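Local coordinates for nitroalkane oxidase (Podospora anserina, PDB 3MKH), which oxidises primary and secondary nitroalkanes to aldehydes or ketones with FAD and molecular oxygen, releasing nitrite and hydrogen peroxide, at residues 126-134 and 181-189; 161-172 and 239-250. All coordinates share one frame; numbering follows the deposited sequence.

Contact 1 of 2, residues 126-134 and 181-189. With FAD (flavin-adenine dinucleotide), chain E.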
loop_
_atom_site.group_PDB
_atom_site.type_symbol
_atom_site.label_atom_id
_atom_site.label_comp_id
_atom_site.label_asym_id
_atom_site.label_seq_id
_atom_site.Cartn_x
_atom_site.Cartn_y
_atom_site.Cartn_z
ATOM N N GLY A 126 12.440 43.444 -16.594
ATOM C CA GLY A 126 13.637 42.704 -16.252
ATOM C C GLY A 126 13.321 41.263 -15.874
ATOM O O GLY A 126 12.284 40.715 -16.253
ATOM N N SER A 127 14.221 40.651 -15.115
ATOM C CA SER A 127 14.063 39.263 -14.729
ATOM C C SER A 127 14.676 39.016 -13.363
ATOM O O SER A 127 15.540 38.155 -13.223
ATOM C CB SER A 127 14.718 38.363 -15.788
ATOM O OG SER A 127 16.037 38.802 -16.077
ATOM N N PRO A 128 14.208 39.757 -12.336
ATOM C CA PRO A 128 14.776 39.615 -10.994
ATOM C C PRO A 128 14.440 38.249 -10.385
ATOM O O PRO A 128 13.335 37.752 -10.576
ATOM C CB PRO A 128 14.091 40.732 -10.198
ATOM C CG PRO A 128 12.758 40.947 -10.904
ATOM C CD PRO A 128 13.058 40.686 -12.369
ATOM N N LEU A 129 15.390 37.676 -9.659
ATOM C CA LEU A 129 15.227 36.386 -9.004
ATOM C C LEU A 129 15.329 36.556 -7.503
ATOM O O LEU A 129 16.161 37.331 -7.019
ATOM C CB LEU A 129 16.341 35.436 -9.445
ATOM C CG LEU A 129 16.275 34.873 -10.856
ATOM C CD1 LEU A 129 17.635 34.290 -11.222
ATOM C CD2 LEU A 129 15.187 33.819 -10.929
ATOM N N ALA A 130 14.486 35.830 -6.774
ATOM C CA ALA A 130 14.524 35.805 -5.318
ATOM C C ALA A 130 14.658 34.355 -4.873
ATOM O O ALA A 130 14.290 33.439 -5.612
ATOM C CB ALA A 130 13.247 36.452 -4.704
ATOM N N SER A 131 15.188 34.151 -3.674
ATOM C CA SER A 131 15.452 32.813 -3.159
ATOM C C SER A 131 15.234 32.777 -1.658
ATOM O O SER A 131 15.615 33.706 -0.955
ATOM C CB SER A 131 16.897 32.409 -3.468
ATOM O OG SER A 131 17.154 31.073 -3.069
ATOM N N LEU A 132 14.594 31.713 -1.176
ATOM C CA LEU A 132 14.518 31.454 0.261
ATOM C C LEU A 132 15.660 30.494 0.574
ATOM O O LEU A 132 15.654 29.314 0.173
ATOM C CB LEU A 132 13.150 30.879 0.652
ATOM C CG LEU A 132 12.914 30.368 2.089
ATOM C CD1 LEU A 132 13.600 31.215 3.128
ATOM C CD2 LEU A 132 11.425 30.285 2.387
ATOM N N VAL A 133 16.680 31.027 1.228
ATOM C CA VAL A 133 17.942 30.322 1.362
ATOM C C VAL A 133 18.009 29.724 2.757
ATOM O O VAL A 133 18.508 30.341 3.699
ATOM C CB VAL A 133 19.131 31.241 1.103
ATOM C CG1 VAL A 133 20.433 30.429 1.065
ATOM C CG2 VAL A 133 18.930 32.000 -0.208
ATOM N N PHE A 134 17.477 28.509 2.855
ATOM C CA PHE A 134 17.267 27.810 4.109
ATOM C C PHE A 134 18.180 26.588 4.185
ATOM O O PHE A 134 18.946 26.426 5.140
ATOM C CB PHE A 134 15.806 27.359 4.154
ATOM C CG PHE A 134 15.391 26.717 5.452
ATOM C CD1 PHE A 134 15.522 25.352 5.638
ATOM C CD2 PHE A 134 14.828 27.470 6.471
ATOM C CE1 PHE A 134 15.123 24.756 6.831
ATOM C CE2 PHE A 134 14.427 26.878 7.658
ATOM C CZ PHE A 134 14.577 25.527 7.838
ATOM N N GLY A 181 25.140 35.410 -7.667
ATOM C CA GLY A 181 24.199 35.818 -6.636
ATOM C C GLY A 181 22.919 36.416 -7.184
ATOM O O GLY A 181 22.931 37.274 -8.075
ATOM N N CYS A 182 21.793 35.964 -6.655
ATOM C CA CYS A 182 20.513 36.445 -7.165
ATOM C C CYS A 182 20.216 37.866 -6.655
ATOM O O CYS A 182 20.951 38.403 -5.822
ATOM C CB CYS A 182 19.390 35.472 -6.785
ATOM S SG CYS A 182 18.949 35.503 -5.019
ATOM N N ASP A 183 19.137 38.464 -7.151
ATOM C CA ASP A 183 18.735 39.816 -6.732
ATOM C C ASP A 183 18.384 39.935 -5.257
ATOM O O ASP A 183 18.753 40.914 -4.603
ATOM C CB ASP A 183 17.539 40.289 -7.558
ATOM C CG ASP A 183 17.808 40.235 -9.051
ATOM O OD1 ASP A 183 18.022 41.306 -9.655
ATOM O OD2 ASP A 183 17.801 39.120 -9.622
ATOM N N LEU A 184 17.645 38.961 -4.731
ATOM C CA LEU A 184 17.167 39.071 -3.357
ATOM C C LEU A 184 17.104 37.706 -2.687
ATOM O O LEU A 184 16.276 36.879 -3.038
ATOM C CB LEU A 184 15.781 39.720 -3.335
ATOM C CG LEU A 184 15.219 39.976 -1.941
ATOM C CD1 LEU A 184 16.215 40.820 -1.166
ATOM C CD2 LEU A 184 13.859 40.687 -2.029
ATOM N N ALA A 185 17.986 37.466 -1.726
ATOM C CA ALA A 185 17.999 36.195 -1.007
ATOM C C ALA A 185 17.532 36.424 0.427
ATOM O O ALA A 185 18.020 37.338 1.091
ATOM C CB ALA A 185 19.414 35.591 -1.015
ATOM N N CYS A 186 16.582 35.616 0.897
ATOM C CA CYS A 186 16.228 35.610 2.319
ATOM C C CYS A 186 17.036 34.513 3.007
ATOM O O CYS A 186 16.715 33.330 2.874
ATOM C CB CYS A 186 14.735 35.355 2.512
ATOM S SG CYS A 186 13.701 36.743 1.967
ATOM N N VAL A 187 18.087 34.902 3.729
ATOM C CA VAL A 187 19.022 33.921 4.270
ATOM C C VAL A 187 18.649 33.591 5.697
ATOM O O VAL A 187 18.650 34.459 6.587
ATOM C CB VAL A 187 20.478 34.390 4.184
ATOM C CG1 VAL A 187 21.439 33.304 4.729
ATOM C CG2 VAL A 187 20.819 34.721 2.742
ATOM N N VAL A 188 18.294 32.332 5.899
ATOM C CA VAL A 188 17.964 31.852 7.217
ATOM C C VAL A 188 19.247 31.401 7.884
ATOM O O VAL A 188 19.995 30.565 7.354
ATOM C CB VAL A 188 16.963 30.700 7.153
ATOM C CG1 VAL A 188 16.534 30.272 8.572
ATOM C CG2 VAL A 188 15.751 31.132 6.334
ATOM N N CYS A 189 19.514 31.972 9.048
ATOM C CA CYS A 189 20.766 31.693 9.721
ATOM C C CYS A 189 20.612 31.784 11.233
ATOM O O CYS A 189 19.548 32.168 11.745
ATOM C CB CYS A 189 21.835 32.670 9.229
ATOM S SG CYS A 189 21.319 34.401 9.308
HETATM P PA FAD E . 17.269 16.576 5.765
HETATM O O1A FAD E . 17.787 17.288 6.931
HETATM O O2A FAD E . 18.098 16.479 4.562
HETATM O O5B FAD E . 16.850 15.095 6.228
HETATM C C5B FAD E . 17.050 13.973 5.372
HETATM C C4B FAD E . 16.313 12.711 5.857
HETATM O O4B FAD E . 16.849 12.314 7.127
HETATM C C3B FAD E . 14.832 12.984 6.106
HETATM O O3B FAD E . 14.085 12.731 4.915
HETATM C C2B FAD E . 14.482 11.947 7.158
HETATM O O2B FAD E . 14.160 10.707 6.537
HETATM C C1B FAD E . 15.776 11.807 7.960
HETATM N N9A FAD E . 15.657 12.629 9.197
HETATM C C8A FAD E . 16.423 13.664 9.528
HETATM N N7A FAD E . 16.027 14.161 10.694
HETATM C C5A FAD E . 14.998 13.434 11.112
HETATM C C6A FAD E . 14.191 13.472 12.240
HETATM N N6A FAD E . 14.383 14.390 13.179
HETATM N N1A FAD E . 13.215 12.566 12.368
HETATM C C2A FAD E . 13.018 11.649 11.439
HETATM N N3A FAD E . 13.770 11.583 10.354
HETATM C C4A FAD E . 14.762 12.459 10.162
HETATM N N1 FAD E . 15.683 24.605 -0.056
HETATM C C2 FAD E . 15.605 25.961 0.234
HETATM O O2 FAD E . 16.093 26.384 1.272
HETATM N N3 FAD E . 14.971 26.830 -0.648
HETATM C C4 FAD E . 14.417 26.354 -1.834
HETATM O O4 FAD E . 13.864 27.132 -2.608
HETATM C C4X FAD E . 14.496 24.998 -2.124
HETATM N N5 FAD E . 13.945 24.484 -3.301
HETATM C C5X FAD E . 14.330 23.211 -3.734
HETATM C C6 FAD E . 14.087 22.796 -5.040
HETATM C C7 FAD E . 14.481 21.530 -5.455
HETATM C C7M FAD E . 14.224 21.065 -6.886
HETATM C C8 FAD E . 15.117 20.679 -4.561
HETATM C C8M FAD E . 15.557 19.284 -5.006
HETATM C C9 FAD E . 15.351 21.092 -3.258
HETATM C C9A FAD E . 14.962 22.357 -2.845
HETATM N N10 FAD E . 15.202 22.776 -1.536
HETATM C C10 FAD E . 15.126 24.130 -1.237
HETATM C "C1'" FAD E . 15.521 21.800 -0.467
HETATM C "C2'" FAD E . 14.244 21.239 0.159
HETATM O "O2'" FAD E . 13.512 22.284 0.791
HETATM C "C3'" FAD E . 14.515 20.108 1.165
HETATM O "O3'" FAD E . 13.272 19.519 1.518
HETATM C "C4'" FAD E . 15.205 20.577 2.454
HETATM O "O4'" FAD E . 16.603 20.716 2.242
HETATM C "C5'" FAD E . 14.976 19.564 3.582
HETATM O "O5'" FAD E . 15.377 18.250 3.190
HETATM P P FAD E . 14.981 16.979 4.066
HETATM O O1P FAD E . 13.565 17.097 4.430
HETATM O O2P FAD E . 15.434 15.770 3.379
HETATM O O3P FAD E . 15.848 17.235 5.403
HETATM O O HOH W 1 18.333 38.676 -12.152
#

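Contact 2 of 2, residues 161-172 and 239-250. With FAD (flavin-adenine dinucleotide), chain E.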
loop_
_atom_site.group_PDB
_atom_site.type_symbol
_atom_site.label_atom_id
_atom_site.label_comp_id
_atom_site.label_asym_id
_atom_site.label_seq_id
_atom_site.Cartn_x
_atom_site.Cartn_y
_atom_site.Cartn_z
ATOM N N GLU A 161 27.127 46.517 11.292
ATOM C CA GLU A 161 26.817 45.604 10.202
ATOM C C GLU A 161 26.715 44.158 10.686
ATOM O O GLU A 161 27.412 43.749 11.614
ATOM C CB GLU A 161 27.805 45.770 9.042
ATOM C CG GLU A 161 29.243 45.967 9.453
ATOM C CD GLU A 161 30.163 46.259 8.275
ATOM O OE1 GLU A 161 29.683 46.786 7.241
ATOM O OE2 GLU A 161 31.370 45.954 8.392
ATOM N N TRP A 162 25.814 43.399 10.073
ATOM C CA TRP A 162 25.747 41.967 10.307
ATOM C C TRP A 162 26.689 41.265 9.344
ATOM O O TRP A 162 26.781 41.625 8.175
ATOM C CB TRP A 162 24.310 41.450 10.143
ATOM C CG TRP A 162 23.455 41.774 11.334
ATOM C CD1 TRP A 162 22.704 42.906 11.528
ATOM C CD2 TRP A 162 23.282 40.973 12.505
ATOM N NE1 TRP A 162 22.074 42.850 12.745
ATOM C CE2 TRP A 162 22.411 41.676 13.367
ATOM C CE3 TRP A 162 23.790 39.733 12.919
ATOM C CZ2 TRP A 162 22.030 41.177 14.612
ATOM C CZ3 TRP A 162 23.395 39.232 14.154
ATOM C CH2 TRP A 162 22.528 39.959 14.987
ATOM N N VAL A 163 27.396 40.261 9.838
ATOM C CA VAL A 163 28.354 39.555 9.009
ATOM C C VAL A 163 27.931 38.099 8.871
ATOM O O VAL A 163 27.768 37.398 9.862
ATOM C CB VAL A 163 29.775 39.663 9.583
ATOM C CG1 VAL A 163 30.766 38.939 8.688
ATOM C CG2 VAL A 163 30.165 41.132 9.721
ATOM N N ILE A 164 27.754 37.657 7.631
ATOM C CA ILE A 164 27.195 36.340 7.362
ATOM C C ILE A 164 28.247 35.391 6.799
ATOM O O ILE A 164 29.006 35.753 5.902
ATOM C CB ILE A 164 26.016 36.451 6.372
ATOM C CG1 ILE A 164 24.882 37.261 7.003
ATOM C CG2 ILE A 164 25.498 35.072 5.997
ATOM C CD1 ILE A 164 23.941 37.862 5.993
ATOM N N ASN A 165 28.281 34.177 7.342
ATOM C CA ASN A 165 29.151 33.115 6.857
ATOM C C ASN A 165 28.420 31.778 6.855
ATOM O O ASN A 165 27.743 31.415 7.826
ATOM C CB ASN A 165 30.399 32.986 7.740
ATOM C CG ASN A 165 31.387 34.112 7.532
ATOM O OD1 ASN A 165 32.056 34.182 6.505
ATOM N ND2 ASN A 165 31.485 35.003 8.513
ATOM N N GLY A 166 28.566 31.030 5.773
ATOM C CA GLY A 166 28.025 29.688 5.752
ATOM C C GLY A 166 27.823 29.139 4.360
ATOM O O GLY A 166 27.872 29.875 3.371
ATOM N N GLU A 167 27.595 27.833 4.297
ATOM C CA GLU A 167 27.285 27.158 3.059
ATOM C C GLU A 167 25.821 26.773 3.005
ATOM O O GLU A 167 25.237 26.344 3.997
ATOM C CB GLU A 167 28.168 25.920 2.893
ATOM C CG GLU A 167 29.621 26.284 2.789
ATOM C CD GLU A 167 30.540 25.095 2.578
ATOM O OE1 GLU A 167 30.056 23.939 2.498
ATOM O OE2 GLU A 167 31.760 25.341 2.492
ATOM N N LYS A 168 25.229 26.931 1.829
ATOM C CA LYS A 168 23.836 26.594 1.628
ATOM C C LYS A 168 23.773 25.672 0.428
ATOM O O LYS A 168 24.671 25.675 -0.401
ATOM C CB LYS A 168 23.032 27.874 1.357
ATOM C CG LYS A 168 22.921 28.800 2.580
ATOM C CD LYS A 168 22.082 28.151 3.684
ATOM C CE LYS A 168 21.691 29.158 4.806
ATOM N NZ LYS A 168 20.958 28.413 5.895
ATOM N N MET A 169 22.717 24.877 0.332
ATOM C CA MET A 169 22.569 23.986 -0.811
ATOM C C MET A 169 21.085 23.793 -1.050
ATOM O O MET A 169 20.297 23.876 -0.104
ATOM C CB MET A 169 23.246 22.642 -0.511
ATOM C CG MET A 169 23.269 21.651 -1.686
ATOM S SD MET A 169 24.259 20.188 -1.253
ATOM C CE MET A 169 23.956 19.116 -2.664
ATOM N N TRP A 170 20.720 23.590 -2.315
ATOM C CA TRP A 170 19.351 23.311 -2.747
ATOM C C TRP A 170 18.455 24.551 -2.838
ATOM O O TRP A 170 17.292 24.440 -3.211
ATOM C CB TRP A 170 18.668 22.264 -1.855
ATOM C CG TRP A 170 19.343 20.898 -1.808
ATOM C CD1 TRP A 170 20.008 20.354 -0.743
ATOM C CD2 TRP A 170 19.380 19.915 -2.848
ATOM N NE1 TRP A 170 20.482 19.106 -1.069
ATOM C CE2 TRP A 170 20.100 18.806 -2.350
ATOM C CE3 TRP A 170 18.885 19.863 -4.158
ATOM C CZ2 TRP A 170 20.337 17.664 -3.112
ATOM C CZ3 TRP A 170 19.124 18.723 -4.915
ATOM C CH2 TRP A 170 19.840 17.638 -4.387
ATOM N N ALA A 171 18.976 25.720 -2.487
ATOM C CA ALA A 171 18.127 26.905 -2.424
ATOM C C ALA A 171 17.900 27.480 -3.811
ATOM O O ALA A 171 18.747 28.179 -4.385
ATOM C CB ALA A 171 18.698 27.939 -1.477
ATOM N N THR A 172 16.736 27.164 -4.349
ATOM C CA THR A 172 16.431 27.457 -5.734
ATOM C C THR A 172 16.612 28.940 -6.068
ATOM O O THR A 172 16.085 29.805 -5.371
ATOM C CB THR A 172 14.995 27.010 -6.052
ATOM O OG1 THR A 172 14.856 25.618 -5.739
ATOM C CG2 THR A 172 14.675 27.245 -7.503
ATOM N N SER A 239 18.019 25.711 -10.759
ATOM C CA SER A 239 19.352 25.867 -10.176
ATOM C C SER A 239 19.286 26.115 -8.659
ATOM O O SER A 239 18.844 27.168 -8.215
ATOM C CB SER A 239 20.099 27.019 -10.860
ATOM O OG SER A 239 21.378 27.216 -10.279
ATOM N N GLY A 240 19.748 25.151 -7.872
ATOM C CA GLY A 240 19.862 25.337 -6.431
ATOM C C GLY A 240 21.177 24.764 -5.954
ATOM O O GLY A 240 21.206 23.729 -5.304
ATOM N N PRO A 241 22.287 25.432 -6.306
ATOM C CA PRO A 241 23.618 24.845 -6.121
ATOM C C PRO A 241 24.123 24.835 -4.678
ATOM O O PRO A 241 23.543 25.459 -3.786
ATOM C CB PRO A 241 24.512 25.734 -7.000
ATOM C CG PRO A 241 23.759 27.044 -7.065
ATOM C CD PRO A 241 22.325 26.676 -7.097
ATOM N N HIS A 242 25.204 24.091 -4.453
ATOM C CA HIS A 242 25.926 24.168 -3.194
ATOM C C HIS A 242 26.764 25.437 -3.299
ATOM O O HIS A 242 27.589 25.565 -4.222
ATOM C CB HIS A 242 26.800 22.921 -3.036
ATOM C CG HIS A 242 27.626 22.902 -1.785
ATOM N ND1 HIS A 242 28.591 21.944 -1.548
ATOM C CD2 HIS A 242 27.640 23.727 -0.710
ATOM C CE1 HIS A 242 29.155 22.172 -0.375
ATOM N NE2 HIS A 242 28.599 23.254 0.151
ATOM N N VAL A 243 26.536 26.391 -2.390
ATOM C CA VAL A 243 27.167 27.716 -2.486
ATOM C C VAL A 243 27.794 28.098 -1.159
ATOM O O VAL A 243 27.532 27.457 -0.140
ATOM C CB VAL A 243 26.156 28.819 -2.866
ATOM C CG1 VAL A 243 25.476 28.490 -4.170
ATOM C CG2 VAL A 243 25.102 29.014 -1.731
ATOM N N ARG A 244 28.620 29.141 -1.165
ATOM C CA ARG A 244 29.235 29.642 0.070
ATOM C C ARG A 244 29.174 31.171 0.159
ATOM O O ARG A 244 29.548 31.885 -0.777
ATOM C CB ARG A 244 30.690 29.159 0.216
ATOM C CG ARG A 244 31.361 29.609 1.518
ATOM C CD ARG A 244 32.856 29.223 1.576
ATOM N NE ARG A 244 33.066 27.777 1.624
ATOM C CZ ARG A 244 33.973 27.126 0.899
ATOM N NH1 ARG A 244 34.760 27.786 0.058
ATOM N NH2 ARG A 244 34.087 25.810 1.009
ATOM N N TYR A 245 28.656 31.656 1.281
ATOM C CA TYR A 245 28.710 33.068 1.642
ATOM C C TYR A 245 29.914 33.260 2.565
ATOM O O TYR A 245 30.004 32.606 3.604
ATOM C CB TYR A 245 27.431 33.467 2.390
ATOM C CG TYR A 245 26.186 33.351 1.537
ATOM C CD1 TYR A 245 25.421 32.199 1.541
ATOM C CD2 TYR A 245 25.790 34.396 0.716
ATOM C CE1 TYR A 245 24.279 32.091 0.742
ATOM C CE2 TYR A 245 24.658 34.297 -0.083
ATOM C CZ TYR A 245 23.907 33.148 -0.060
ATOM O OH TYR A 245 22.791 33.058 -0.864
ATOM N N THR A 246 30.838 34.139 2.194
ATOM C CA THR A 246 32.001 34.399 3.044
ATOM C C THR A 246 32.117 35.859 3.450
ATOM O O THR A 246 32.229 36.734 2.600
ATOM C CB THR A 246 33.306 34.000 2.350
ATOM O OG1 THR A 246 33.234 32.623 1.988
ATOM C CG2 THR A 246 34.496 34.211 3.295
ATOM N N ASN A 247 32.121 36.098 4.759
ATOM C CA ASN A 247 32.154 37.450 5.320
ATOM C C ASN A 247 31.311 38.464 4.559
ATOM O O ASN A 247 31.790 39.533 4.166
ATOM C CB ASN A 247 33.594 37.934 5.491
ATOM C CG ASN A 247 34.321 37.196 6.606
ATOM O OD1 ASN A 247 35.513 36.895 6.492
ATOM N ND2 ASN A 247 33.603 36.884 7.682
ATOM N N VAL A 248 30.041 38.120 4.367
ATOM C CA VAL A 248 29.112 39.002 3.694
ATOM C C VAL A 248 28.546 39.985 4.706
ATOM O O VAL A 248 27.780 39.602 5.591
ATOM C CB VAL A 248 27.953 38.213 3.060
ATOM C CG1 VAL A 248 26.908 39.180 2.484
ATOM C CG2 VAL A 248 28.477 37.265 1.981
ATOM N N ARG A 249 28.909 41.256 4.568
ATOM C CA ARG A 249 28.484 42.261 5.531
ATOM C C ARG A 249 27.314 43.076 5.002
ATOM O O ARG A 249 27.353 43.578 3.879
ATOM C CB ARG A 249 29.654 43.188 5.877
ATOM C CG ARG A 249 30.859 42.445 6.439
ATOM C CD ARG A 249 31.969 43.402 6.892
ATOM N NE ARG A 249 33.012 42.699 7.646
ATOM C CZ ARG A 249 33.988 41.987 7.085
ATOM N NH1 ARG A 249 34.054 41.875 5.763
ATOM N NH2 ARG A 249 34.898 41.379 7.843
ATOM N N VAL A 250 26.277 43.218 5.825
ATOM C CA VAL A 250 25.118 44.001 5.427
ATOM C C VAL A 250 24.680 44.940 6.555
ATOM O O VAL A 250 24.890 44.657 7.738
ATOM C CB VAL A 250 23.929 43.095 5.015
ATOM C CG1 VAL A 250 24.312 42.235 3.811
ATOM C CG2 VAL A 250 23.475 42.237 6.192
HETATM P PA FAD E . 17.269 16.576 5.765
HETATM O O1A FAD E . 17.787 17.288 6.931
HETATM O O2A FAD E . 18.098 16.479 4.562
HETATM O O5B FAD E . 16.850 15.095 6.228
HETATM C C5B FAD E . 17.050 13.973 5.372
HETATM C C4B FAD E . 16.313 12.711 5.857
HETATM O O4B FAD E . 16.849 12.314 7.127
HETATM C C3B FAD E . 14.832 12.984 6.106
HETATM O O3B FAD E . 14.085 12.731 4.915
HETATM C C2B FAD E . 14.482 11.947 7.158
HETATM O O2B FAD E . 14.160 10.707 6.537
HETATM C C1B FAD E . 15.776 11.807 7.960
HETATM N N9A FAD E . 15.657 12.629 9.197
HETATM C C8A FAD E . 16.423 13.664 9.528
HETATM N N7A FAD E . 16.027 14.161 10.694
HETATM C C5A FAD E . 14.998 13.434 11.112
HETATM C C6A FAD E . 14.191 13.472 12.240
HETATM N N6A FAD E . 14.383 14.390 13.179
HETATM N N1A FAD E . 13.215 12.566 12.368
HETATM C C2A FAD E . 13.018 11.649 11.439
HETATM N N3A FAD E . 13.770 11.583 10.354
HETATM C C4A FAD E . 14.762 12.459 10.162
HETATM N N1 FAD E . 15.683 24.605 -0.056
HETATM C C2 FAD E . 15.605 25.961 0.234
HETATM O O2 FAD E . 16.093 26.384 1.272
HETATM N N3 FAD E . 14.971 26.830 -0.648
HETATM C C4 FAD E . 14.417 26.354 -1.834
HETATM O O4 FAD E . 13.864 27.132 -2.608
HETATM C C4X FAD E . 14.496 24.998 -2.124
HETATM N N5 FAD E . 13.945 24.484 -3.301
HETATM C C5X FAD E . 14.330 23.211 -3.734
HETATM C C6 FAD E . 14.087 22.796 -5.040
HETATM C C7 FAD E . 14.481 21.530 -5.455
HETATM C C7M FAD E . 14.224 21.065 -6.886
HETATM C C8 FAD E . 15.117 20.679 -4.561
HETATM C C8M FAD E . 15.557 19.284 -5.006
HETATM C C9 FAD E . 15.351 21.092 -3.258
HETATM C C9A FAD E . 14.962 22.357 -2.845
HETATM N N10 FAD E . 15.202 22.776 -1.536
HETATM C C10 FAD E . 15.126 24.130 -1.237
HETATM C "C1'" FAD E . 15.521 21.800 -0.467
HETATM C "C2'" FAD E . 14.244 21.239 0.159
HETATM O "O2'" FAD E . 13.512 22.284 0.791
HETATM C "C3'" FAD E . 14.515 20.108 1.165
HETATM O "O3'" FAD E . 13.272 19.519 1.518
HETATM C "C4'" FAD E . 15.205 20.577 2.454
HETATM O "O4'" FAD E . 16.603 20.716 2.242
HETATM C "C5'" FAD E . 14.976 19.564 3.582
HETATM O "O5'" FAD E . 15.377 18.250 3.190
HETATM P P FAD E . 14.981 16.979 4.066
HETATM O O1P FAD E . 13.565 17.097 4.430
HETATM O O2P FAD E . 15.434 15.770 3.379
HETATM O O3P FAD E . 15.848 17.235 5.403
HETATM O O HOH W 2 32.711 43.424 9.978
HETATM O O HOH W 3 34.887 33.586 7.363
HETATM O O HOH W 4 21.727 26.745 -2.086
#

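Contact 1 of 2, residues 126-134 and 181-189
The F134 ring meets V188 at its edge, where CD2 lies 3.8 Å from V188 CG2, close to the ring plane; beyond the pair, F151 and F270 each make an edge-to-face contact with the same phenyl group. A second flat group is the D183 carboxylate. Its OD2 takes the L129 N-H at 2.8 Å, and the bond is nearly straight (171° at the hydrogen), yet the donor stands above the carboxylate plane, 52° out of it. P128 CB packs on D183 CG, and a water donates both to D183 OD2 and to S127 O. With CG anti to its carbonyl carbon (chi1 -55°), D183 reaches the backbone just ahead of strand 130-133. An alanine here would remove the carboxylate and is likely to leave the L129 N-H without its acceptor and the water with one partner fewer. From there the strands run nearly parallel, and the ladder of backbone bonds extends from L184 N to L129 O at one end to V188 N to V133 O at the other. On one face L132 CD1 touches V188 CG2 at 3.9 Å; on the other V133 CG2 packs against A185 CB at 3.7 Å. At the end of the strand the backbone meets the flavin: FAD N3 donates to L132 O (2.7 Å), and F134 N, just past the last bridge, donates to FAD O2 (3.0 Å), so the pyrimidine edge is read by main-chain atoms. Strand 130-133 is thus a cofactor-binding strand of the acyl-CoA dehydrogenase fold. Helix 90-109 packs on A130, L132 and L184, helix 48-56 on S127 and L129, while strand 206-212 continues the sheet beyond 184-189.

Contact 2 of 2, residues 161-172 and 239-250
E167 CG is anti to its carbonyl carbon (chi1 -63°) with the chain extended beyond, and R244 CG is anti to its backbone N with a bend at chi3; the two side chains lie side by side, pointing the same way. H242 CG, also anti to N, brings the imidazole to the same carboxylate. These groups lie along an antiparallel pair in the beta-sheet of the acyl-CoA dehydrogenase fold, interrupted by a G1 beta bulge at which N247 and V248 both face I164. R244 grips side-on, NE at 2.9 Å and NH2 at 2.8 Å from the single atom E167 OE2, which lies at the edge of the guanidinium. The other oxygen, OE1, accepts H242 NE2 at 2.8 Å from above the carboxylate plane, though within the plane of the imidazole. One carboxylate therefore joins two residues of the opposing strand, and the arginine charge probably stabilises its ionised form.

At the bulge N165 OD1 receives N247 N at 2.6 Å, almost straight at the hydrogen (174°), while I164 keeps both backbone bonds with V248. On the buried face K168 CG touches the Y245 ring edge, and I164 packs on V248. The long E161–R249 salt bridge is supplemented by a water between OE2 and NE. Beyond strand 161-168 the chain reaches FAD, with I376 of the second subunit packing on W170. M169 CE lies over one face of the W170 indole, 3.5 Å above its plane and offset toward the rim, and T172 OG1 comes within 2.8 Å of FAD N5.

Overall arrangement
Contacts 1 and 2 belong to one mixed sheet, their centres about 10 Å apart, and their segments alternate along the chain. Side chains join them directly: K168 NZ of contact 2 lies 2.8 Å from V188 O of contact 1, a probable hydrogen bond, and also bonds F134 O and pairs with E136. S131 OG probably bonds T172 O, likewise at 2.8 Å, while V133 CG1 packs against K168 CG. Both contacts touch the same FAD: 126-134 supplies polar backbone atoms to the pyrimidine edge, and 161-172 brings W170, A171 and T172 to the isoalloxazine. The site is completed by other parts of the chain and by A373, I376 and R301 of the second subunit.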